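Local coordinates for protein MccF (Escherichia coli, PDB 4IIY) that confers self-immunity to microcin C7, probably acting as a hydrolase of the S66 peptidase family, and here holds a glutamyl sulfamoyl inosine, at residues T111-G119 and G165-G173; Y200-D208 and F334-L345. The protein carries 1 engineered substitution. All coordinates share one frame; numbering follows the deposited sequence.

Contact 1: T111-G119 and G165-G173. With 1EI (5'-O-(L-alpha-glutamylsulfamoyl)inosine), chain K.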
# COMPACT_ATOMS: atom_id res chain seq x y z
N THR B 111 -12.34 -2.79 -30.63
CA THR B 111 -11.06 -2.13 -30.89
C THR B 111 -10.41 -1.62 -29.60
O THR B 111 -9.19 -1.54 -29.49
CB THR B 111 -11.24 -0.95 -31.88
OG1 THR B 111 -11.68 -1.45 -33.15
CG2 THR B 111 -9.94 -0.19 -32.08
N CYS B 112 -11.25 -1.26 -28.62
CA CYS B 112 -10.80 -0.65 -27.38
C CYS B 112 -11.53 -1.29 -26.21
O CYS B 112 -12.75 -1.43 -26.23
CB CYS B 112 -11.07 0.86 -27.41
SG CYS B 112 -10.77 1.76 -25.87
N ILE B 113 -10.75 -1.69 -25.20
CA ILE B 113 -11.27 -2.24 -23.95
C ILE B 113 -11.03 -1.20 -22.86
O ILE B 113 -9.88 -0.87 -22.55
CB ILE B 113 -10.58 -3.57 -23.60
CG1 ILE B 113 -10.92 -4.63 -24.66
CG2 ILE B 113 -10.98 -4.05 -22.22
CD1 ILE B 113 -10.20 -5.96 -24.47
N MET B 114 -12.12 -0.67 -22.31
CA MET B 114 -12.10 0.48 -21.41
C MET B 114 -12.65 0.12 -20.03
O MET B 114 -13.72 -0.47 -19.91
CB MET B 114 -12.95 1.60 -22.02
CG MET B 114 -13.07 2.86 -21.15
SD MET B 114 -14.10 4.14 -21.92
CE MET B 114 -13.03 4.67 -23.26
N SER B 115 -11.91 0.48 -18.99
CA SER B 115 -12.38 0.31 -17.63
C SER B 115 -13.61 1.15 -17.36
O SER B 115 -13.68 2.29 -17.82
CB SER B 115 -11.26 0.72 -16.68
OG SER B 115 -11.68 0.69 -15.34
N THR B 116 -14.58 0.62 -16.62
CA THR B 116 -15.67 1.46 -16.15
C THR B 116 -15.23 2.41 -15.02
O THR B 116 -15.60 3.59 -15.00
CB THR B 116 -16.88 0.65 -15.65
OG1 THR B 116 -16.45 -0.22 -14.60
CG2 THR B 116 -17.51 -0.16 -16.79
N ILE B 117 -14.44 1.87 -14.09
CA ILE B 117 -13.94 2.57 -12.91
C ILE B 117 -12.92 1.66 -12.23
O ILE B 117 -12.85 0.47 -12.53
CB ILE B 117 -15.09 2.91 -11.93
CG1 ILE B 117 -14.70 4.04 -10.96
CG2 ILE B 117 -15.55 1.66 -11.17
CD1 ILE B 117 -15.90 4.73 -10.32
N GLY B 118 -12.15 2.22 -11.32
CA GLY B 118 -11.18 1.46 -10.55
C GLY B 118 -11.75 0.88 -9.27
O GLY B 118 -12.81 0.24 -9.28
N GLY B 119 -11.04 1.10 -8.16
CA GLY B 119 -11.40 0.53 -6.88
C GLY B 119 -10.14 0.15 -6.12
O GLY B 119 -9.34 1.02 -5.76
N GLY B 165 -5.47 6.54 -19.00
CA GLY B 165 -6.42 7.47 -19.56
C GLY B 165 -7.82 7.17 -19.08
O GLY B 165 -8.01 6.43 -18.11
N PRO B 166 -8.82 7.76 -19.75
CA PRO B 166 -10.20 7.72 -19.28
C PRO B 166 -10.77 6.35 -18.95
O PRO B 166 -10.56 5.37 -19.68
CB PRO B 166 -10.99 8.30 -20.47
CG PRO B 166 -10.04 9.25 -21.11
CD PRO B 166 -8.64 8.72 -20.86
N ALA B 167 -11.51 6.32 -17.85
CA ALA B 167 -12.44 5.25 -17.51
C ALA B 167 -13.85 5.78 -17.73
O ALA B 167 -14.13 6.97 -17.51
CB ALA B 167 -12.24 4.79 -16.07
N LEU B 168 -14.75 4.92 -18.17
CA LEU B 168 -16.05 5.35 -18.65
C LEU B 168 -16.81 6.22 -17.66
O LEU B 168 -17.30 7.30 -18.01
CB LEU B 168 -16.86 4.12 -19.05
CG LEU B 168 -18.30 4.35 -19.51
CD1 LEU B 168 -18.35 5.20 -20.75
CD2 LEU B 168 -19.00 3.00 -19.72
N ILE B 169 -16.90 5.75 -16.42
CA ILE B 169 -17.74 6.41 -15.43
C ILE B 169 -17.14 7.73 -14.89
O ILE B 169 -17.73 8.79 -15.06
CB ILE B 169 -18.19 5.43 -14.31
CG1 ILE B 169 -19.01 4.28 -14.93
CG2 ILE B 169 -18.97 6.16 -13.23
CD1 ILE B 169 -19.41 3.20 -13.94
N PRO B 170 -15.95 7.68 -14.27
CA PRO B 170 -15.43 8.95 -13.75
C PRO B 170 -15.06 9.92 -14.86
O PRO B 170 -15.27 11.12 -14.71
CB PRO B 170 -14.18 8.52 -12.96
CG PRO B 170 -13.77 7.22 -13.56
CD PRO B 170 -15.06 6.55 -13.97
N SER B 171 -14.52 9.43 -15.97
CA SER B 171 -13.99 10.35 -16.96
C SER B 171 -15.04 10.87 -17.93
O SER B 171 -15.13 12.07 -18.19
CB SER B 171 -12.84 9.70 -17.75
OG SER B 171 -11.87 9.15 -16.88
N PHE B 172 -15.82 9.97 -18.51
CA PHE B 172 -16.80 10.38 -19.52
C PHE B 172 -18.18 10.68 -18.95
O PHE B 172 -19.02 11.21 -19.66
CB PHE B 172 -16.85 9.39 -20.69
CG PHE B 172 -15.60 9.41 -21.53
CD1 PHE B 172 -15.17 10.60 -22.09
CD2 PHE B 172 -14.84 8.27 -21.72
CE1 PHE B 172 -14.00 10.64 -22.85
CE2 PHE B 172 -13.69 8.31 -22.49
CZ PHE B 172 -13.27 9.50 -23.05
N GLY B 173 -18.40 10.38 -17.67
CA GLY B 173 -19.60 10.81 -16.97
C GLY B 173 -19.45 12.17 -16.30
O GLY B 173 -20.41 12.68 -15.70
O6 1EI K . -19.08 9.28 -4.42
C6 1EI K . -18.19 9.90 -5.06
N1 1EI K . -18.16 11.24 -5.09
C2 1EI K . -17.22 11.92 -5.78
N3 1EI K . -16.25 11.31 -6.49
C5 1EI K . -17.16 9.16 -5.81
C4 1EI K . -16.18 9.96 -6.53
N7 1EI K . -16.85 7.87 -6.04
C8 1EI K . -15.76 7.85 -6.84
N9 1EI K . -15.37 9.10 -7.12
C1' 1EI K . -14.22 9.49 -7.96
O4' 1EI K . -13.96 8.54 -8.98
C2' 1EI K . -12.98 9.50 -7.08
O2' 1EI K . -12.79 10.80 -6.52
C3' 1EI K . -11.87 9.13 -8.05
O3' 1EI K . -11.15 10.30 -8.42
C4' 1EI K . -12.57 8.58 -9.28
C5' 1EI K . -12.05 7.19 -9.65
O5' 1EI K . -12.33 6.25 -8.61
SBF 1EI K . -11.58 4.91 -8.61
OAE 1EI K . -12.43 3.90 -8.03
OAF 1EI K . -11.26 4.63 -9.98
NAQ 1EI K . -10.29 5.14 -7.79
C 1EI K . -9.26 4.28 -7.63
O 1EI K . -9.15 3.16 -8.13
CA 1EI K . -8.11 4.76 -6.80
N 1EI K . -8.42 6.06 -6.20
CB 1EI K . -7.78 3.73 -5.73
CG 1EI K . -6.27 3.64 -5.50
CD 1EI K . -5.81 4.76 -4.59
OE1 1EI K . -6.55 5.76 -4.44
OE2 1EI K . -4.71 4.64 -4.02
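The Phe172 ring receives Met114 at its edge: methyl CE lies near the ring plane, 3.8 Å from CE2, and SD sits 5.3 Å from the ring centroid, a Met-aromatic contact made from the side. Phe186 adds an edge-to-face partner to the same ring. The methionine runs straight from the backbone through chi1 and chi2 and bends only at its last torsion (chi3 -71°), which swings CE round to the phenylalanine, while the side chain crosses that of Leu168 at about a right angle, SD resting against CB.

The backbones meet just beyond the methionine. Two successive N-H groups of 165-173 reach back to consecutive carbonyls of 111-119: Leu168 N to Ser115 O and Ile169 N to Thr116 O, each 2.9 Å long. Thr116 O is closely surrounded as well, with Pro170 CD 3.2 Å away and Ile169 CB beside it. The hydroxyl of Thr116 is engaged with Ser50 OG and Phe49 O of the neighbouring strand. Inside the helical turn, Ser171 OG accepts a bond from Ala167 N.

Ile117 packs CG1 against Pro170 CD, and Ile117 CG1 also lies 3.6 Å from the ligand sulfamoyl oxygen OAF. Gly118 N donates to OAF, and Gly119 N to the glutamyl carbonyl O of the ligand at 2.8 Å. A side chain on Gly118 would run into that carbonyl, and the backbone angles of Gly119 by themselves call for glycine.

Residues 116-119 and 165-173 follow parallel-sheet strands, 110-115 and 162-164, at the ends where alpha/beta folds place their active sites; Gly119 N on the ligand carbonyl is consistent with part of an oxyanion hole, with Asp146 N, next to Ala145, the altered position of the predicted nucleophile, also bonding the ligand.

Contact 2: Y200-D208 and F334-L345. With 1EI (5'-O-(L-alpha-glutamylsulfamoyl)inosine), chain K.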
# COMPACT_ATOMS: atom_id res chain seq x y z
N TYR B 200 1.92 17.41 -26.16
CA TYR B 200 0.67 17.59 -25.42
C TYR B 200 0.25 19.05 -25.32
O TYR B 200 1.07 19.95 -25.13
CB TYR B 200 0.79 17.00 -24.02
CG TYR B 200 0.61 15.51 -23.99
CD1 TYR B 200 -0.66 14.94 -23.95
CD2 TYR B 200 1.71 14.66 -24.01
CE1 TYR B 200 -0.83 13.57 -23.93
CE2 TYR B 200 1.54 13.29 -23.99
CZ TYR B 200 0.27 12.75 -23.95
OH TYR B 200 0.12 11.39 -23.95
N THR B 201 -1.06 19.27 -25.44
CA THR B 201 -1.68 20.53 -25.06
C THR B 201 -1.74 20.61 -23.54
O THR B 201 -1.67 19.58 -22.85
CB THR B 201 -3.10 20.62 -25.61
OG1 THR B 201 -3.85 19.47 -25.18
CG2 THR B 201 -3.08 20.64 -27.13
N LEU B 202 -1.85 21.82 -23.03
CA LEU B 202 -1.94 22.07 -21.60
C LEU B 202 -3.35 22.55 -21.30
O LEU B 202 -3.74 23.62 -21.77
CB LEU B 202 -0.95 23.15 -21.19
CG LEU B 202 -0.92 23.52 -19.71
CD1 LEU B 202 -0.33 22.38 -18.89
CD2 LEU B 202 -0.14 24.81 -19.48
N PRO B 203 -4.14 21.77 -20.54
CA PRO B 203 -5.48 22.28 -20.21
C PRO B 203 -5.42 23.65 -19.55
O PRO B 203 -4.59 23.90 -18.68
CB PRO B 203 -6.01 21.23 -19.23
CG PRO B 203 -5.31 19.97 -19.64
CD PRO B 203 -3.92 20.41 -20.02
N GLU B 204 -6.31 24.54 -19.97
CA GLU B 204 -6.30 25.91 -19.46
C GLU B 204 -6.75 25.96 -18.01
O GLU B 204 -6.23 26.75 -17.22
CB GLU B 204 -7.18 26.82 -20.32
CG GLU B 204 -6.60 27.06 -21.70
CD GLU B 204 -7.41 28.04 -22.53
OE1 GLU B 204 -8.65 28.08 -22.37
OE2 GLU B 204 -6.80 28.77 -23.34
N LYS B 205 -7.70 25.10 -17.66
CA LYS B 205 -8.25 25.05 -16.31
C LYS B 205 -8.45 23.60 -15.90
O LYS B 205 -8.60 22.73 -16.76
CB LYS B 205 -9.61 25.77 -16.26
CG LYS B 205 -9.58 27.24 -16.64
CD LYS B 205 -8.97 28.07 -15.54
CE LYS B 205 -9.04 29.55 -15.87
NZ LYS B 205 -10.44 30.02 -16.04
N TRP B 206 -8.46 23.36 -14.60
CA TRP B 206 -8.65 22.01 -14.07
C TRP B 206 -9.37 22.09 -12.73
O TRP B 206 -9.50 23.17 -12.14
CB TRP B 206 -7.30 21.30 -13.89
CG TRP B 206 -6.42 21.97 -12.88
CD1 TRP B 206 -5.65 23.10 -13.07
CD2 TRP B 206 -6.24 21.60 -11.51
NE1 TRP B 206 -5.00 23.42 -11.90
CE2 TRP B 206 -5.35 22.53 -10.93
CE3 TRP B 206 -6.75 20.57 -10.71
CZ2 TRP B 206 -4.95 22.45 -9.60
CZ3 TRP B 206 -6.35 20.50 -9.39
CH2 TRP B 206 -5.46 21.43 -8.85
N SER B 207 -9.86 20.95 -12.25
CA SER B 207 -10.47 20.90 -10.92
C SER B 207 -10.29 19.52 -10.32
O SER B 207 -10.10 18.53 -11.03
CB SER B 207 -11.96 21.23 -10.97
OG SER B 207 -12.46 21.47 -9.66
N ASP B 208 -10.39 19.46 -9.00
CA ASP B 208 -10.39 18.20 -8.29
C ASP B 208 -11.53 18.08 -7.28
O ASP B 208 -11.55 17.15 -6.49
CB ASP B 208 -9.05 17.95 -7.58
CG ASP B 208 -8.74 18.97 -6.49
OD1 ASP B 208 -9.47 19.99 -6.40
OD2 ASP B 208 -7.75 18.77 -5.74
N PHE B 334 1.38 17.13 -14.10
CA PHE B 334 0.86 16.68 -15.39
C PHE B 334 -0.62 16.29 -15.24
O PHE B 334 -1.01 15.67 -14.24
CB PHE B 334 1.71 15.51 -15.92
CG PHE B 334 1.40 15.09 -17.34
CD1 PHE B 334 1.39 16.01 -18.39
CD2 PHE B 334 1.19 13.76 -17.64
CE1 PHE B 334 1.14 15.60 -19.69
CE2 PHE B 334 0.95 13.34 -18.94
CZ PHE B 334 0.92 14.27 -19.97
N ASP B 335 -1.42 16.65 -16.24
CA ASP B 335 -2.86 16.42 -16.20
C ASP B 335 -3.22 15.03 -16.70
O ASP B 335 -3.97 14.86 -17.67
CB ASP B 335 -3.59 17.49 -17.01
CG ASP B 335 -3.42 18.87 -16.42
OD1 ASP B 335 -4.05 19.15 -15.38
OD2 ASP B 335 -2.62 19.67 -16.98
N CYS B 336 -2.68 14.02 -16.02
CA CYS B 336 -3.00 12.64 -16.33
C CYS B 336 -3.09 11.92 -15.00
O CYS B 336 -2.11 11.33 -14.52
CB CYS B 336 -1.93 12.03 -17.26
SG CYS B 336 -2.32 10.38 -17.87
N SER B 337 -4.26 12.01 -14.38
CA SER B 337 -4.42 11.61 -12.99
C SER B 337 -5.91 11.56 -12.68
O SER B 337 -6.72 11.39 -13.59
CB SER B 337 -3.71 12.60 -12.07
OG SER B 337 -4.36 13.86 -12.09
N HIS B 338 -6.26 11.69 -11.40
CA HIS B 338 -7.66 11.70 -10.99
C HIS B 338 -8.31 13.09 -11.14
O HIS B 338 -9.52 13.22 -10.93
CB HIS B 338 -7.80 11.27 -9.53
CG HIS B 338 -7.59 9.81 -9.28
ND1 HIS B 338 -6.39 9.16 -9.51
CD2 HIS B 338 -8.42 8.88 -8.76
CE1 HIS B 338 -6.51 7.89 -9.15
NE2 HIS B 338 -7.73 7.70 -8.69
N THR B 339 -7.54 14.12 -11.45
CA THR B 339 -8.13 15.45 -11.64
C THR B 339 -8.78 15.55 -13.03
O THR B 339 -8.51 14.75 -13.92
CB THR B 339 -7.10 16.57 -11.44
OG1 THR B 339 -6.03 16.41 -12.39
CG2 THR B 339 -6.50 16.51 -10.04
N HIS B 340 -9.67 16.53 -13.20
CA HIS B 340 -10.33 16.79 -14.49
C HIS B 340 -9.82 18.11 -15.06
O HIS B 340 -9.68 19.09 -14.32
CB HIS B 340 -11.85 16.87 -14.32
CG HIS B 340 -12.47 15.57 -13.91
ND1 HIS B 340 -12.84 14.61 -14.82
CD2 HIS B 340 -12.76 15.07 -12.69
CE1 HIS B 340 -13.34 13.57 -14.17
NE2 HIS B 340 -13.30 13.82 -12.88
N PRO B 341 -9.57 18.16 -16.37
CA PRO B 341 -9.69 17.07 -17.35
C PRO B 341 -8.47 16.16 -17.31
O PRO B 341 -7.46 16.46 -16.66
CB PRO B 341 -9.74 17.83 -18.68
CG PRO B 341 -8.85 19.01 -18.44
CD PRO B 341 -9.06 19.40 -16.98
N MET B 342 -8.57 15.04 -18.01
CA MET B 342 -7.52 14.03 -18.01
C MET B 342 -7.02 13.79 -19.43
O MET B 342 -7.83 13.58 -20.34
CB MET B 342 -8.08 12.73 -17.44
CG MET B 342 -7.03 11.67 -17.24
SD MET B 342 -7.75 10.04 -16.96
CE MET B 342 -6.23 9.23 -16.45
N LEU B 343 -5.71 13.83 -19.61
CA LEU B 343 -5.08 13.51 -20.88
C LEU B 343 -4.86 11.99 -20.97
O LEU B 343 -4.81 11.31 -19.95
CB LEU B 343 -3.74 14.23 -21.00
CG LEU B 343 -3.82 15.75 -20.82
CD1 LEU B 343 -2.43 16.37 -20.72
CD2 LEU B 343 -4.61 16.40 -21.95
N THR B 344 -4.71 11.49 -22.19
CA THR B 344 -4.43 10.07 -22.44
C THR B 344 -2.94 9.88 -22.70
O THR B 344 -2.35 10.61 -23.52
CB THR B 344 -5.27 9.58 -23.64
OG1 THR B 344 -6.65 9.56 -23.28
CG2 THR B 344 -4.85 8.18 -24.06
N LEU B 345 -2.32 8.91 -22.02
CA LEU B 345 -0.87 8.69 -22.07
C LEU B 345 -0.53 7.22 -22.36
O LEU B 345 -0.88 6.34 -21.57
CB LEU B 345 -0.26 9.07 -20.73
CG LEU B 345 1.25 8.89 -20.57
CD1 LEU B 345 2.00 9.91 -21.41
CD2 LEU B 345 1.65 9.00 -19.11
O6 1EI K . -19.08 9.28 -4.42
C6 1EI K . -18.19 9.90 -5.06
N1 1EI K . -18.16 11.24 -5.09
C2 1EI K . -17.22 11.92 -5.78
N3 1EI K . -16.25 11.31 -6.49
C5 1EI K . -17.16 9.16 -5.81
C4 1EI K . -16.18 9.96 -6.53
N7 1EI K . -16.85 7.87 -6.04
C8 1EI K . -15.76 7.85 -6.84
N9 1EI K . -15.37 9.10 -7.12
C1' 1EI K . -14.22 9.49 -7.96
O4' 1EI K . -13.96 8.54 -8.98
C2' 1EI K . -12.98 9.50 -7.08
O2' 1EI K . -12.79 10.80 -6.52
C3' 1EI K . -11.87 9.13 -8.05
O3' 1EI K . -11.15 10.30 -8.42
C4' 1EI K . -12.57 8.58 -9.28
C5' 1EI K . -12.05 7.19 -9.65
O5' 1EI K . -12.33 6.25 -8.61
SBF 1EI K . -11.58 4.91 -8.61
OAE 1EI K . -12.43 3.90 -8.03
OAF 1EI K . -11.26 4.63 -9.98
NAQ 1EI K . -10.29 5.14 -7.79
C 1EI K . -9.26 4.28 -7.63
O 1EI K . -9.15 3.16 -8.13
CA 1EI K . -8.11 4.76 -6.80
N 1EI K . -8.42 6.06 -6.20
CB 1EI K . -7.78 3.73 -5.73
CG 1EI K . -6.27 3.64 -5.50
CD 1EI K . -5.81 4.76 -4.59
OE1 1EI K . -6.55 5.76 -4.44
OE2 1EI K . -4.71 4.64 -4.02
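Tyr200 OH donates to Thr344 O at 2.6 Å, the shortest polar bond here, approaching with a slight tilt out of the carbonyl plane. Over one face of the phenol, Phe334 brings CZ 4.0 Å above the ring centre in a T-shaped stack, the edge of Phe334 toward the face of Tyr200, the two planes at 83°. Leu343 CD1 and Leu345 CD1 come in obliquely. With an alanine here, Thr344 O would probably lose this donor and a gap would open beneath Phe334 CZ and Leu343 CD1.

Further along, Pro203 sets CD 3.4 Å from Asp335 OD2 and lays CB against Pro341 CG. That carboxylate is held by a salt bridge to Lys302 and a bond from Asn227. Ser207 and His340 form a single antiparallel hydrogen-bonded pair, Ser207 N to His340 O at 2.8 Å and His340 N to Ser207 O at 3.0 Å. Just before it, Trp206 has CG wedged between backbone N and carbonyl carbon (chi1 64°), which carries the indole obliquely across Thr339, Trp206 CZ3 4.0 Å from Thr339 CG2; Lys302 makes a cation-pi contact with this ring.

Thr339 N also bonds Ser337 OG in an ST turn round His338, whose NE2 accepts from the ligand amine N at 3.1 Å. With Glu270 bonded to its ND1, His338 completes the predicted charge relay of a serine peptidase's catalytic site.

Following the chain, residues 111-119 take in the end of a central strand of the six-stranded sheet and the loop after it, and after strands 140-143 and 162-164 the chain returns with 165-173 to close contact 1. Helix 178-191 then leads to 200-208, and most of the eight-stranded sheet is built before 334-345 closes contact 2. The two loops therefore follow in series, neither enclosing the other. From the end of contact 2, strand 345-347 joins the first sheet antiparallel to 162-164, tying the two halves together. The contacts also touch directly: Pro170 O lies 3.2 Å from His340 CE1, and Pro166 packs on Thr344. Both reach the same ligand, contact 1 through the amides of Gly118 and Gly119, contact 2 through His338.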